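Local coordinates for protein PatF (Prochloron didemni, PDB 4BG2) that probably serves in patellamide (cyanobactin) biosynthesis as a member of a prenyltransferase-like family, at residues Thr31-Phe37 with Ile121-Leu125; Thr74-Glu78 with Ala109-Ser113; Phe269-Cys275 with Tyr300-Cys306. Residues are numbered along the deposited sequence.

Contact 1: residues Thr31-Phe37 with Ile121-Leu125; sequences TFPLPLF and IGVHL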
loop_
_atom_site.group_PDB
_atom_site.type_symbol
_atom_site.label_atom_id
_atom_site.label_comp_id
_atom_site.label_asym_id
_atom_site.label_seq_id
_atom_site.Cartn_x
_atom_site.Cartn_y
_atom_site.Cartn_z
ATOM N N THR A 31 9.140 17.890 1.609
ATOM C CA THR A 31 9.981 17.569 2.744
ATOM C C THR A 31 10.680 16.221 2.518
ATOM O O THR A 31 10.136 15.333 1.864
ATOM C CB THR A 31 9.088 17.483 4.004
ATOM O OG1 THR A 31 8.359 18.713 4.133
ATOM C CG2 THR A 31 9.887 17.236 5.269
ATOM N N PHE A 32 11.886 16.094 3.052
ATOM C CA PHE A 32 12.573 14.820 3.146
ATOM C C PHE A 32 11.579 13.749 3.577
ATOM O O PHE A 32 10.833 13.971 4.533
ATOM C CB PHE A 32 13.690 14.906 4.192
ATOM C CG PHE A 32 14.519 13.676 4.273
ATOM C CD1 PHE A 32 14.165 12.627 5.110
ATOM C CD2 PHE A 32 15.638 13.550 3.477
ATOM C CE1 PHE A 32 14.924 11.460 5.147
ATOM C CE2 PHE A 32 16.406 12.401 3.517
ATOM C CZ PHE A 32 16.053 11.353 4.351
ATOM N N PRO A 33 11.573 12.578 2.908
ATOM C CA PRO A 33 12.429 12.077 1.844
ATOM C C PRO A 33 11.829 12.153 0.431
ATOM O O PRO A 33 12.263 11.420 -0.474
ATOM C CB PRO A 33 12.585 10.618 2.231
ATOM C CG PRO A 33 11.211 10.277 2.731
ATOM C CD PRO A 33 10.647 11.524 3.355
ATOM N N LEU A 34 10.904 13.073 0.214
ATOM C CA LEU A 34 10.211 13.141 -1.068
ATOM C C LEU A 34 11.091 13.435 -2.284
ATOM O O LEU A 34 10.991 12.730 -3.284
ATOM C CB LEU A 34 9.047 14.114 -0.974
ATOM C CG LEU A 34 7.966 14.097 -2.049
ATOM C CD1 LEU A 34 7.726 12.710 -2.646
ATOM C CD2 LEU A 34 6.674 14.640 -1.427
ATOM N N PRO A 35 11.967 14.448 -2.218
ATOM C CA PRO A 35 12.914 14.586 -3.343
ATOM C C PRO A 35 13.722 13.335 -3.665
ATOM O O PRO A 35 13.846 12.970 -4.836
ATOM C CB PRO A 35 13.839 15.728 -2.892
ATOM C CG PRO A 35 13.005 16.541 -1.967
ATOM C CD PRO A 35 12.098 15.561 -1.253
ATOM N N LEU A 36 14.272 12.680 -2.644
ATOM C CA LEU A 36 14.995 11.408 -2.832
ATOM C C LEU A 36 14.095 10.336 -3.464
ATOM O O LEU A 36 14.536 9.570 -4.321
ATOM C CB LEU A 36 15.508 10.861 -1.494
ATOM C CG LEU A 36 16.830 11.377 -0.927
ATOM C CD1 LEU A 36 17.008 10.860 0.493
ATOM C CD2 LEU A 36 17.986 10.926 -1.812
ATOM N N PHE A 37 12.842 10.260 -3.022
ATOM C CA PHE A 37 11.940 9.267 -3.555
ATOM C C PHE A 37 11.680 9.464 -5.049
ATOM O O PHE A 37 11.650 8.496 -5.833
ATOM C CB PHE A 37 10.624 9.313 -2.810
ATOM C CG PHE A 37 9.681 8.266 -3.243
ATOM C CD1 PHE A 37 9.963 6.919 -3.004
ATOM C CD2 PHE A 37 8.533 8.594 -3.931
ATOM C CE1 PHE A 37 9.085 5.935 -3.398
ATOM C CE2 PHE A 37 7.658 7.606 -4.338
ATOM C CZ PHE A 37 7.938 6.285 -4.073
ATOM N N ILE A 121 8.316 0.238 -3.880
ATOM C CA ILE A 121 8.956 1.146 -2.964
ATOM C C ILE A 121 8.006 2.300 -2.725
ATOM O O ILE A 121 7.293 2.739 -3.612
ATOM C CB ILE A 121 10.330 1.678 -3.449
ATOM C CG1 ILE A 121 10.256 2.260 -4.839
ATOM C CG2 ILE A 121 11.378 0.565 -3.420
ATOM C CD1 ILE A 121 11.430 3.130 -5.187
ATOM N N GLY A 122 8.062 2.825 -1.523
ATOM C CA GLY A 122 7.181 3.868 -1.148
ATOM C C GLY A 122 7.662 4.629 0.036
ATOM O O GLY A 122 8.530 4.162 0.782
ATOM N N VAL A 123 7.100 5.827 0.176
ATOM C CA VAL A 123 7.326 6.683 1.308
ATOM C C VAL A 123 5.989 7.249 1.775
ATOM O O VAL A 123 5.135 7.606 0.953
ATOM C CB VAL A 123 8.270 7.871 0.998
ATOM C CG1 VAL A 123 9.675 7.381 0.780
ATOM C CG2 VAL A 123 7.799 8.703 -0.188
ATOM N N HIS A 124 5.851 7.373 3.082
ATOM C CA HIS A 124 4.752 8.091 3.703
ATOM C C HIS A 124 5.318 9.204 4.573
ATOM O O HIS A 124 5.922 8.952 5.626
ATOM C CB HIS A 124 3.885 7.153 4.564
ATOM C CG HIS A 124 3.272 6.011 3.802
ATOM N ND1 HIS A 124 2.714 4.923 4.430
ATOM C CD2 HIS A 124 3.129 5.789 2.478
ATOM C CE1 HIS A 124 2.227 4.089 3.529
ATOM N NE2 HIS A 124 2.502 4.574 2.332
ATOM N N LEU A 125 5.105 10.438 4.131
ATOM C CA LEU A 125 5.445 11.635 4.894
ATOM C C LEU A 125 4.475 11.770 6.067
ATOM O O LEU A 125 3.286 11.677 5.868
ATOM C CB LEU A 125 5.297 12.885 4.003
ATOM C CG LEU A 125 6.230 14.085 4.088
ATOM C CD1 LEU A 125 7.645 13.660 4.445
ATOM C CD2 LEU A 125 6.216 14.871 2.773
#
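Packing a helix start against a sheet depends on a few apolar side chains that project from both surfaces, and Leu125, Phe37 and Val123 provide them here. Leu125, just beyond the end of the strand, presents its branched tip to the loop ahead of the helix: its CD1 lies 3.2 Å from Phe32 O and 3.8 Å from Pro33 CD, while its CD2 approaches Leu34 CD2 at 4.2 Å. The peptide bond before Pro33 is cis, which bends the chain sharply at the N-cap. Backbone hydrogen bonds of 2.9 Å, Leu34 N to Thr31 O and Phe37 N to Pro33 O, secure this bend and the first helical turn. One turn into the helix, Phe37 lays its ring along the strand. Val123 CG2 sits over one face of the Phe37 ring, 3.9 Å from the centroid, in a CH-pi contact; Phe37 CE1 comes within 3.6 Å of Gly122 CA and 4.1 Å of Ile121 CD1. Between these two sites Val123 also reaches Pro33, CG1 to CG at 3.8 Å. No hydrogen bond crosses the interface, so shape and apolar burial hold it. His124 points away from the helix, where Glu67 and Glu179 bind its imidazole nitrogens, consistent with a barrel wall whose other face is polar at this point. Strand 116-124 pairs with strands 60-70 and 133-140, and the helix start shares its covering layer with helix 79-91: Ile90 touches Pro33, His82 and Ala83 touch Ile121, and Tyr66 of strand 60-70 lies against both Leu34 and Phe37.

Contact 2: residues Thr74-Glu78 with Ala109-Ser113; sequences TTWPE and AHVNS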
loop_
_atom_site.group_PDB
_atom_site.type_symbol
_atom_site.label_atom_id
_atom_site.label_comp_id
_atom_site.label_asym_id
_atom_site.label_seq_id
_atom_site.Cartn_x
_atom_site.Cartn_y
_atom_site.Cartn_z
ATOM N N THR A 74 6.947 -10.182 -13.469
ATOM C CA THR A 74 7.741 -10.473 -12.302
ATOM C C THR A 74 9.079 -9.765 -12.319
ATOM O O THR A 74 9.877 -10.005 -13.206
ATOM C CB THR A 74 7.964 -11.989 -12.179
ATOM O OG1 THR A 74 6.716 -12.597 -11.846
ATOM C CG2 THR A 74 8.987 -12.328 -11.083
ATOM N N THR A 75 9.336 -8.920 -11.321
ATOM C CA THR A 75 10.668 -8.302 -11.162
ATOM C C THR A 75 11.402 -8.712 -9.879
ATOM O O THR A 75 12.510 -8.239 -9.625
ATOM C CB THR A 75 10.617 -6.760 -11.274
ATOM O OG1 THR A 75 9.578 -6.249 -10.458
ATOM C CG2 THR A 75 10.346 -6.329 -12.703
ATOM N N TRP A 76 10.797 -9.574 -9.072
ATOM C CA TRP A 76 11.495 -10.157 -7.934
ATOM C C TRP A 76 12.549 -11.140 -8.422
ATOM O O TRP A 76 12.256 -11.945 -9.293
ATOM C CB TRP A 76 10.514 -10.905 -7.049
ATOM C CG TRP A 76 11.109 -11.488 -5.801
ATOM C CD1 TRP A 76 11.590 -12.747 -5.645
ATOM C CD2 TRP A 76 11.230 -10.849 -4.531
ATOM N NE1 TRP A 76 12.012 -12.944 -4.358
ATOM C CE2 TRP A 76 11.807 -11.792 -3.646
ATOM C CE3 TRP A 76 10.919 -9.571 -4.051
ATOM C CZ2 TRP A 76 12.078 -11.504 -2.312
ATOM C CZ3 TRP A 76 11.180 -9.275 -2.722
ATOM C CH2 TRP A 76 11.752 -10.242 -1.858
ATOM N N PRO A 77 13.761 -11.114 -7.841
ATOM C CA PRO A 77 14.230 -10.349 -6.713
ATOM C C PRO A 77 14.959 -9.061 -7.055
ATOM O O PRO A 77 15.381 -8.353 -6.139
ATOM C CB PRO A 77 15.211 -11.322 -6.046
ATOM C CG PRO A 77 15.849 -12.043 -7.205
ATOM C CD PRO A 77 14.789 -12.092 -8.287
ATOM N N GLU A 78 15.122 -8.743 -8.335
ATOM C CA GLU A 78 15.796 -7.492 -8.701
ATOM C C GLU A 78 15.076 -6.244 -8.192
ATOM O O GLU A 78 15.712 -5.210 -7.963
ATOM C CB GLU A 78 16.112 -7.382 -10.203
ATOM C CG GLU A 78 14.955 -7.460 -11.194
ATOM C CD GLU A 78 14.593 -8.867 -11.639
ATOM O OE1 GLU A 78 15.171 -9.865 -11.117
ATOM O OE2 GLU A 78 13.713 -8.940 -12.526
ATOM N N ALA A 109 15.465 -14.431 3.422
ATOM C CA ALA A 109 14.793 -15.721 3.427
ATOM C C ALA A 109 14.208 -16.106 2.077
ATOM O O ALA A 109 14.302 -17.250 1.670
ATOM C CB ALA A 109 13.718 -15.764 4.492
ATOM N N HIS A 110 13.669 -15.151 1.339
ATOM C CA HIS A 110 12.875 -15.506 0.167
ATOM C C HIS A 110 13.388 -14.957 -1.139
ATOM O O HIS A 110 12.665 -14.958 -2.132
ATOM C CB HIS A 110 11.411 -15.169 0.450
ATOM C CG HIS A 110 10.860 -15.949 1.598
ATOM N ND1 HIS A 110 10.738 -17.316 1.554
ATOM C CD2 HIS A 110 10.459 -15.581 2.836
ATOM C CE1 HIS A 110 10.280 -17.762 2.709
ATOM N NE2 HIS A 110 10.090 -16.729 3.501
ATOM N N VAL A 111 14.657 -14.562 -1.158
ATOM C CA VAL A 111 15.299 -14.058 -2.370
ATOM C C VAL A 111 15.175 -14.997 -3.566
ATOM O O VAL A 111 14.921 -14.544 -4.657
ATOM C CB VAL A 111 16.804 -13.709 -2.150
ATOM C CG1 VAL A 111 17.629 -14.940 -1.804
ATOM C CG2 VAL A 111 17.364 -13.008 -3.378
ATOM N N ASN A 112 15.349 -16.300 -3.359
ATOM C CA ASN A 112 15.206 -17.267 -4.444
ATOM C C ASN A 112 13.791 -17.794 -4.617
ATOM O O ASN A 112 13.592 -18.737 -5.365
ATOM C CB ASN A 112 16.130 -18.458 -4.209
ATOM C CG ASN A 112 17.586 -18.056 -4.183
ATOM O OD1 ASN A 112 18.072 -17.357 -5.079
ATOM N ND2 ASN A 112 18.295 -18.491 -3.143
ATOM N N SER A 113 12.806 -17.214 -3.930
ATOM C CA SER A 113 11.416 -17.661 -4.125
ATOM C C SER A 113 10.962 -17.337 -5.538
ATOM O O SER A 113 11.300 -16.294 -6.059
ATOM C CB SER A 113 10.460 -16.997 -3.151
ATOM O OG SER A 113 9.143 -17.442 -3.412
#
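Where helix 101-110 runs out into a turn, a tryptophan from the loop 74-78 is hydrogen-bonded to the turn's backbone, a compact case of a side chain recognising main chain. The polar part rests on the indole of Trp76, whose NE1 donates a hydrogen bond to His110 O at 3.1 Å. That same carbonyl closes the type I beta turn from His110 to Ser113, accepting a bond from Ser113 N at 2.9 Å, so one oxygen serves both the turn and the contact. Van der Waals contacts with the backbone follow: the indole edge brings Trp76 CD1 to 3.6 Å from Ser113 O, and Pro77, which follows a cis peptide bond, sets its CB 3.5 Å from Val111 O. The apolar part is smaller, Pro77 CB meeting Val111 CG2 at 3.8 Å. The side chains of His110 and Ser113 are hydrogen-bonded to other partners, Thr152 of helix 147-157 and the backbone N of Lys115. Ile116 and Asn119 of strand 116-124 also touch the indole, and Trp76 is buried although the contact lies near the protein surface. Because the indole hydrogen bond ends on the main-chain oxygen of His110, it depends on the backbone course of the turn rather than on a particular side chain there.

Contact 3: residues Phe269-Cys275 with Tyr300-Cys306; sequences FCQSQGC and YDQWDEC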
loop_
_atom_site.group_PDB
_atom_site.type_symbol
_atom_site.label_atom_id
_atom_site.label_comp_id
_atom_site.label_asym_id
_atom_site.label_seq_id
_atom_site.Cartn_x
_atom_site.Cartn_y
_atom_site.Cartn_z
ATOM N N PHE A 269 -11.304 15.309 -6.669
ATOM C CA PHE A 269 -10.027 15.365 -7.353
ATOM C C PHE A 269 -9.847 14.128 -8.230
ATOM O O PHE A 269 -9.467 14.239 -9.394
ATOM C CB PHE A 269 -8.886 15.490 -6.358
ATOM C CG PHE A 269 -7.544 15.247 -6.972
ATOM C CD1 PHE A 269 -6.914 16.240 -7.704
ATOM C CD2 PHE A 269 -6.934 14.007 -6.857
ATOM C CE1 PHE A 269 -5.685 16.011 -8.289
ATOM C CE2 PHE A 269 -5.703 13.774 -7.441
ATOM C CZ PHE A 269 -5.075 14.778 -8.151
ATOM N N CYS A 270 -10.148 12.953 -7.679
ATOM C CA CYS A 270 -9.997 11.699 -8.425
ATOM C C CYS A 270 -10.826 11.627 -9.703
ATOM O O CYS A 270 -10.304 11.160 -10.735
ATOM C CB CYS A 270 -10.325 10.495 -7.553
ATOM S SG CYS A 270 -8.970 10.058 -6.466
ATOM N N GLN A 271 -12.084 12.103 -9.639
ATOM C CA GLN A 271 -13.012 12.034 -10.772
ATOM C C GLN A 271 -12.625 12.962 -11.914
ATOM O O GLN A 271 -13.017 12.726 -13.054
ATOM C CB GLN A 271 -14.511 12.252 -10.364
ATOM C CG GLN A 271 -14.952 13.675 -9.931
ATOM C CD GLN A 271 -16.458 13.824 -9.632
ATOM O OE1 GLN A 271 -16.861 14.433 -8.625
ATOM N NE2 GLN A 271 -17.291 13.278 -10.506
ATOM N N SER A 272 -11.856 14.004 -11.623
ATOM C CA SER A 272 -11.358 14.896 -12.657
ATOM C C SER A 272 -10.005 14.456 -13.234
ATOM O O SER A 272 -9.568 14.999 -14.244
ATOM C CB SER A 272 -11.217 16.305 -12.097
ATOM O OG SER A 272 -10.379 16.305 -10.965
ATOM N N GLN A 273 -9.328 13.500 -12.597
ATOM C CA GLN A 273 -8.004 13.059 -13.082
ATOM C C GLN A 273 -8.082 11.889 -14.059
ATOM O O GLN A 273 -8.834 10.956 -13.856
ATOM C CB GLN A 273 -7.105 12.649 -11.919
ATOM C CG GLN A 273 -6.634 13.776 -11.027
ATOM C CD GLN A 273 -5.950 14.868 -11.804
ATOM O OE1 GLN A 273 -4.780 14.753 -12.165
ATOM N NE2 GLN A 273 -6.684 15.936 -12.090
ATOM N N GLY A 274 -7.256 11.924 -15.096
ATOM C CA GLY A 274 -7.141 10.807 -16.023
ATOM C C GLY A 274 -6.194 9.762 -15.472
ATOM O O GLY A 274 -5.548 9.961 -14.433
ATOM N N CYS A 275 -6.115 8.634 -16.162
ATOM C CA CYS A 275 -5.068 7.641 -15.921
ATOM C C CYS A 275 -5.265 6.765 -14.701
ATOM O O CYS A 275 -4.439 5.901 -14.447
ATOM C CB CYS A 275 -3.685 8.316 -15.890
ATOM S SG CYS A 275 -3.409 9.266 -17.409
ATOM N N TYR A 300 -5.441 6.015 -4.818
ATOM C CA TYR A 300 -5.746 5.922 -6.228
ATOM C C TYR A 300 -4.474 5.541 -6.982
ATOM O O TYR A 300 -3.372 5.938 -6.585
ATOM C CB TYR A 300 -6.380 7.220 -6.753
ATOM C CG TYR A 300 -5.496 8.431 -6.723
ATOM C CD1 TYR A 300 -5.406 9.218 -5.591
ATOM C CD2 TYR A 300 -4.780 8.810 -7.840
ATOM C CE1 TYR A 300 -4.606 10.347 -5.573
ATOM C CE2 TYR A 300 -3.991 9.942 -7.834
ATOM C CZ TYR A 300 -3.895 10.694 -6.694
ATOM O OH TYR A 300 -3.080 11.797 -6.687
ATOM N N ASP A 301 -4.645 4.791 -8.072
ATOM C CA ASP A 301 -3.566 4.146 -8.801
ATOM C C ASP A 301 -3.549 4.660 -10.225
ATOM O O ASP A 301 -4.593 4.678 -10.901
ATOM C CB ASP A 301 -3.788 2.632 -8.777
ATOM C CG ASP A 301 -2.599 1.826 -9.331
ATOM O OD1 ASP A 301 -1.457 2.336 -9.412
ATOM O OD2 ASP A 301 -2.811 0.635 -9.673
ATOM N N GLN A 302 -2.372 5.102 -10.672
ATOM C CA GLN A 302 -2.178 5.608 -12.016
ATOM C C GLN A 302 -1.057 4.838 -12.712
ATOM O O GLN A 302 -0.021 4.528 -12.089
ATOM C CB GLN A 302 -1.868 7.099 -11.965
ATOM C CG GLN A 302 -3.048 7.935 -11.489
ATOM C CD GLN A 302 -2.699 9.400 -11.328
ATOM O OE1 GLN A 302 -1.932 9.751 -10.443
ATOM N NE2 GLN A 302 -3.283 10.259 -12.156
ATOM N N TRP A 303 -1.276 4.504 -13.986
ATOM C CA TRP A 303 -0.325 3.721 -14.771
ATOM C C TRP A 303 0.410 4.644 -15.742
ATOM O O TRP A 303 -0.205 5.414 -16.479
ATOM C CB TRP A 303 -1.020 2.529 -15.480
ATOM C CG TRP A 303 -1.426 1.396 -14.487
ATOM C CD1 TRP A 303 -1.779 1.547 -13.151
ATOM C CD2 TRP A 303 -1.539 -0.025 -14.760
ATOM N NE1 TRP A 303 -2.072 0.323 -12.597
ATOM C CE2 TRP A 303 -1.941 -0.655 -13.552
ATOM C CE3 TRP A 303 -1.334 -0.823 -15.901
ATOM C CZ2 TRP A 303 -2.139 -2.041 -13.458
ATOM C CZ3 TRP A 303 -1.541 -2.197 -15.805
ATOM C CH2 TRP A 303 -1.935 -2.791 -14.589
ATOM N N ASP A 304 1.746 4.562 -15.737
ATOM C CA ASP A 304 2.570 5.529 -16.465
ATOM C C ASP A 304 2.559 5.388 -17.979
ATOM O O ASP A 304 3.195 6.164 -18.664
ATOM C CB ASP A 304 4.001 5.545 -15.917
ATOM C CG ASP A 304 4.770 4.253 -16.199
ATOM O OD1 ASP A 304 4.355 3.417 -17.041
ATOM O OD2 ASP A 304 5.843 4.097 -15.579
ATOM N N GLU A 305 1.852 4.398 -18.503
ATOM C CA GLU A 305 1.594 4.324 -19.935
ATOM C C GLU A 305 0.328 5.090 -20.345
ATOM O O GLU A 305 0.029 5.162 -21.523
ATOM C CB GLU A 305 1.484 2.858 -20.365
ATOM C CG GLU A 305 2.679 2.015 -19.933
ATOM C CD GLU A 305 3.522 1.521 -21.080
ATOM O OE1 GLU A 305 4.037 2.391 -21.823
ATOM O OE2 GLU A 305 3.690 0.273 -21.217
ATOM N N CYS A 306 -0.409 5.660 -19.389
ATOM C CA CYS A 306 -1.564 6.513 -19.711
ATOM C C CYS A 306 -1.064 7.929 -19.965
ATOM O O CYS A 306 -1.034 8.377 -21.105
ATOM C CB CYS A 306 -2.588 6.537 -18.581
ATOM S SG CYS A 306 -3.880 7.825 -18.765
HETATM O O HOH W 1 -2.883 12.937 -11.637
#
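Phe269 turns the edge of its ring toward the face of Tyr300 in an offset edge-to-face pair, with centroids 5.7 Å apart and planes at 64°. Cys270 adds an oblique sulfur-aromatic contact, its SG lying 4.3 Å from the centroid of the Tyr300 ring, while the Tyr300 hydroxyl is hydrogen-bonded to His22 of helix 3-25. Beyond this apolar end the contact becomes polar. Gln302 NE2 donates to Gly274 O at 3.2 Å and also to a water, at 2.8 Å, which in turn donates to Gln273 OE1 at 2.7 Å, so one amide gathers the loop that leaves the helix. Cys275 O then approaches the strand, accepting a weak hydrogen bond from Trp303 N at 3.5 Å and lying 3.3 Å from Gln302 CA in a CA-H...O contact. Last comes the covalent link: Cys275 SG and Cys306 SG are bonded at 2.0 Å, the second cysteine being the last residue of a type I turn that starts at Trp303. The interface thus passes from aromatic contacts through hydrogen bonds to a disulfide, which ties the final modelled residue of the chain to the residue just before strand 276-284, a restraint that non-covalent contacts alone would not provide.

How the contacts relate
The three contacts sample the outer layer of a ten-stranded antiparallel barrel with helices around it, consistent with the ABBA-type prenyltransferase barrel. Contact 1 brings helix 34-42 onto strand 116-124, and contact 2 falls within the chain between its two segments, joining the loop before helix 79-91 to the end of helix 101-110, which immediately precedes that same strand. Contact 3 follows later in sequence, where helix 261-272 meets strand 295-303, the strand that pairs with 48-57 to close the sheet. The centres of contacts 1 and 2 lie about 24 Å apart, those of contacts 1 and 3 about 20 Å, and those of contacts 2 and 3 about 29 Å, with no touching atoms, so the three are independent local interactions in different parts of one barrel.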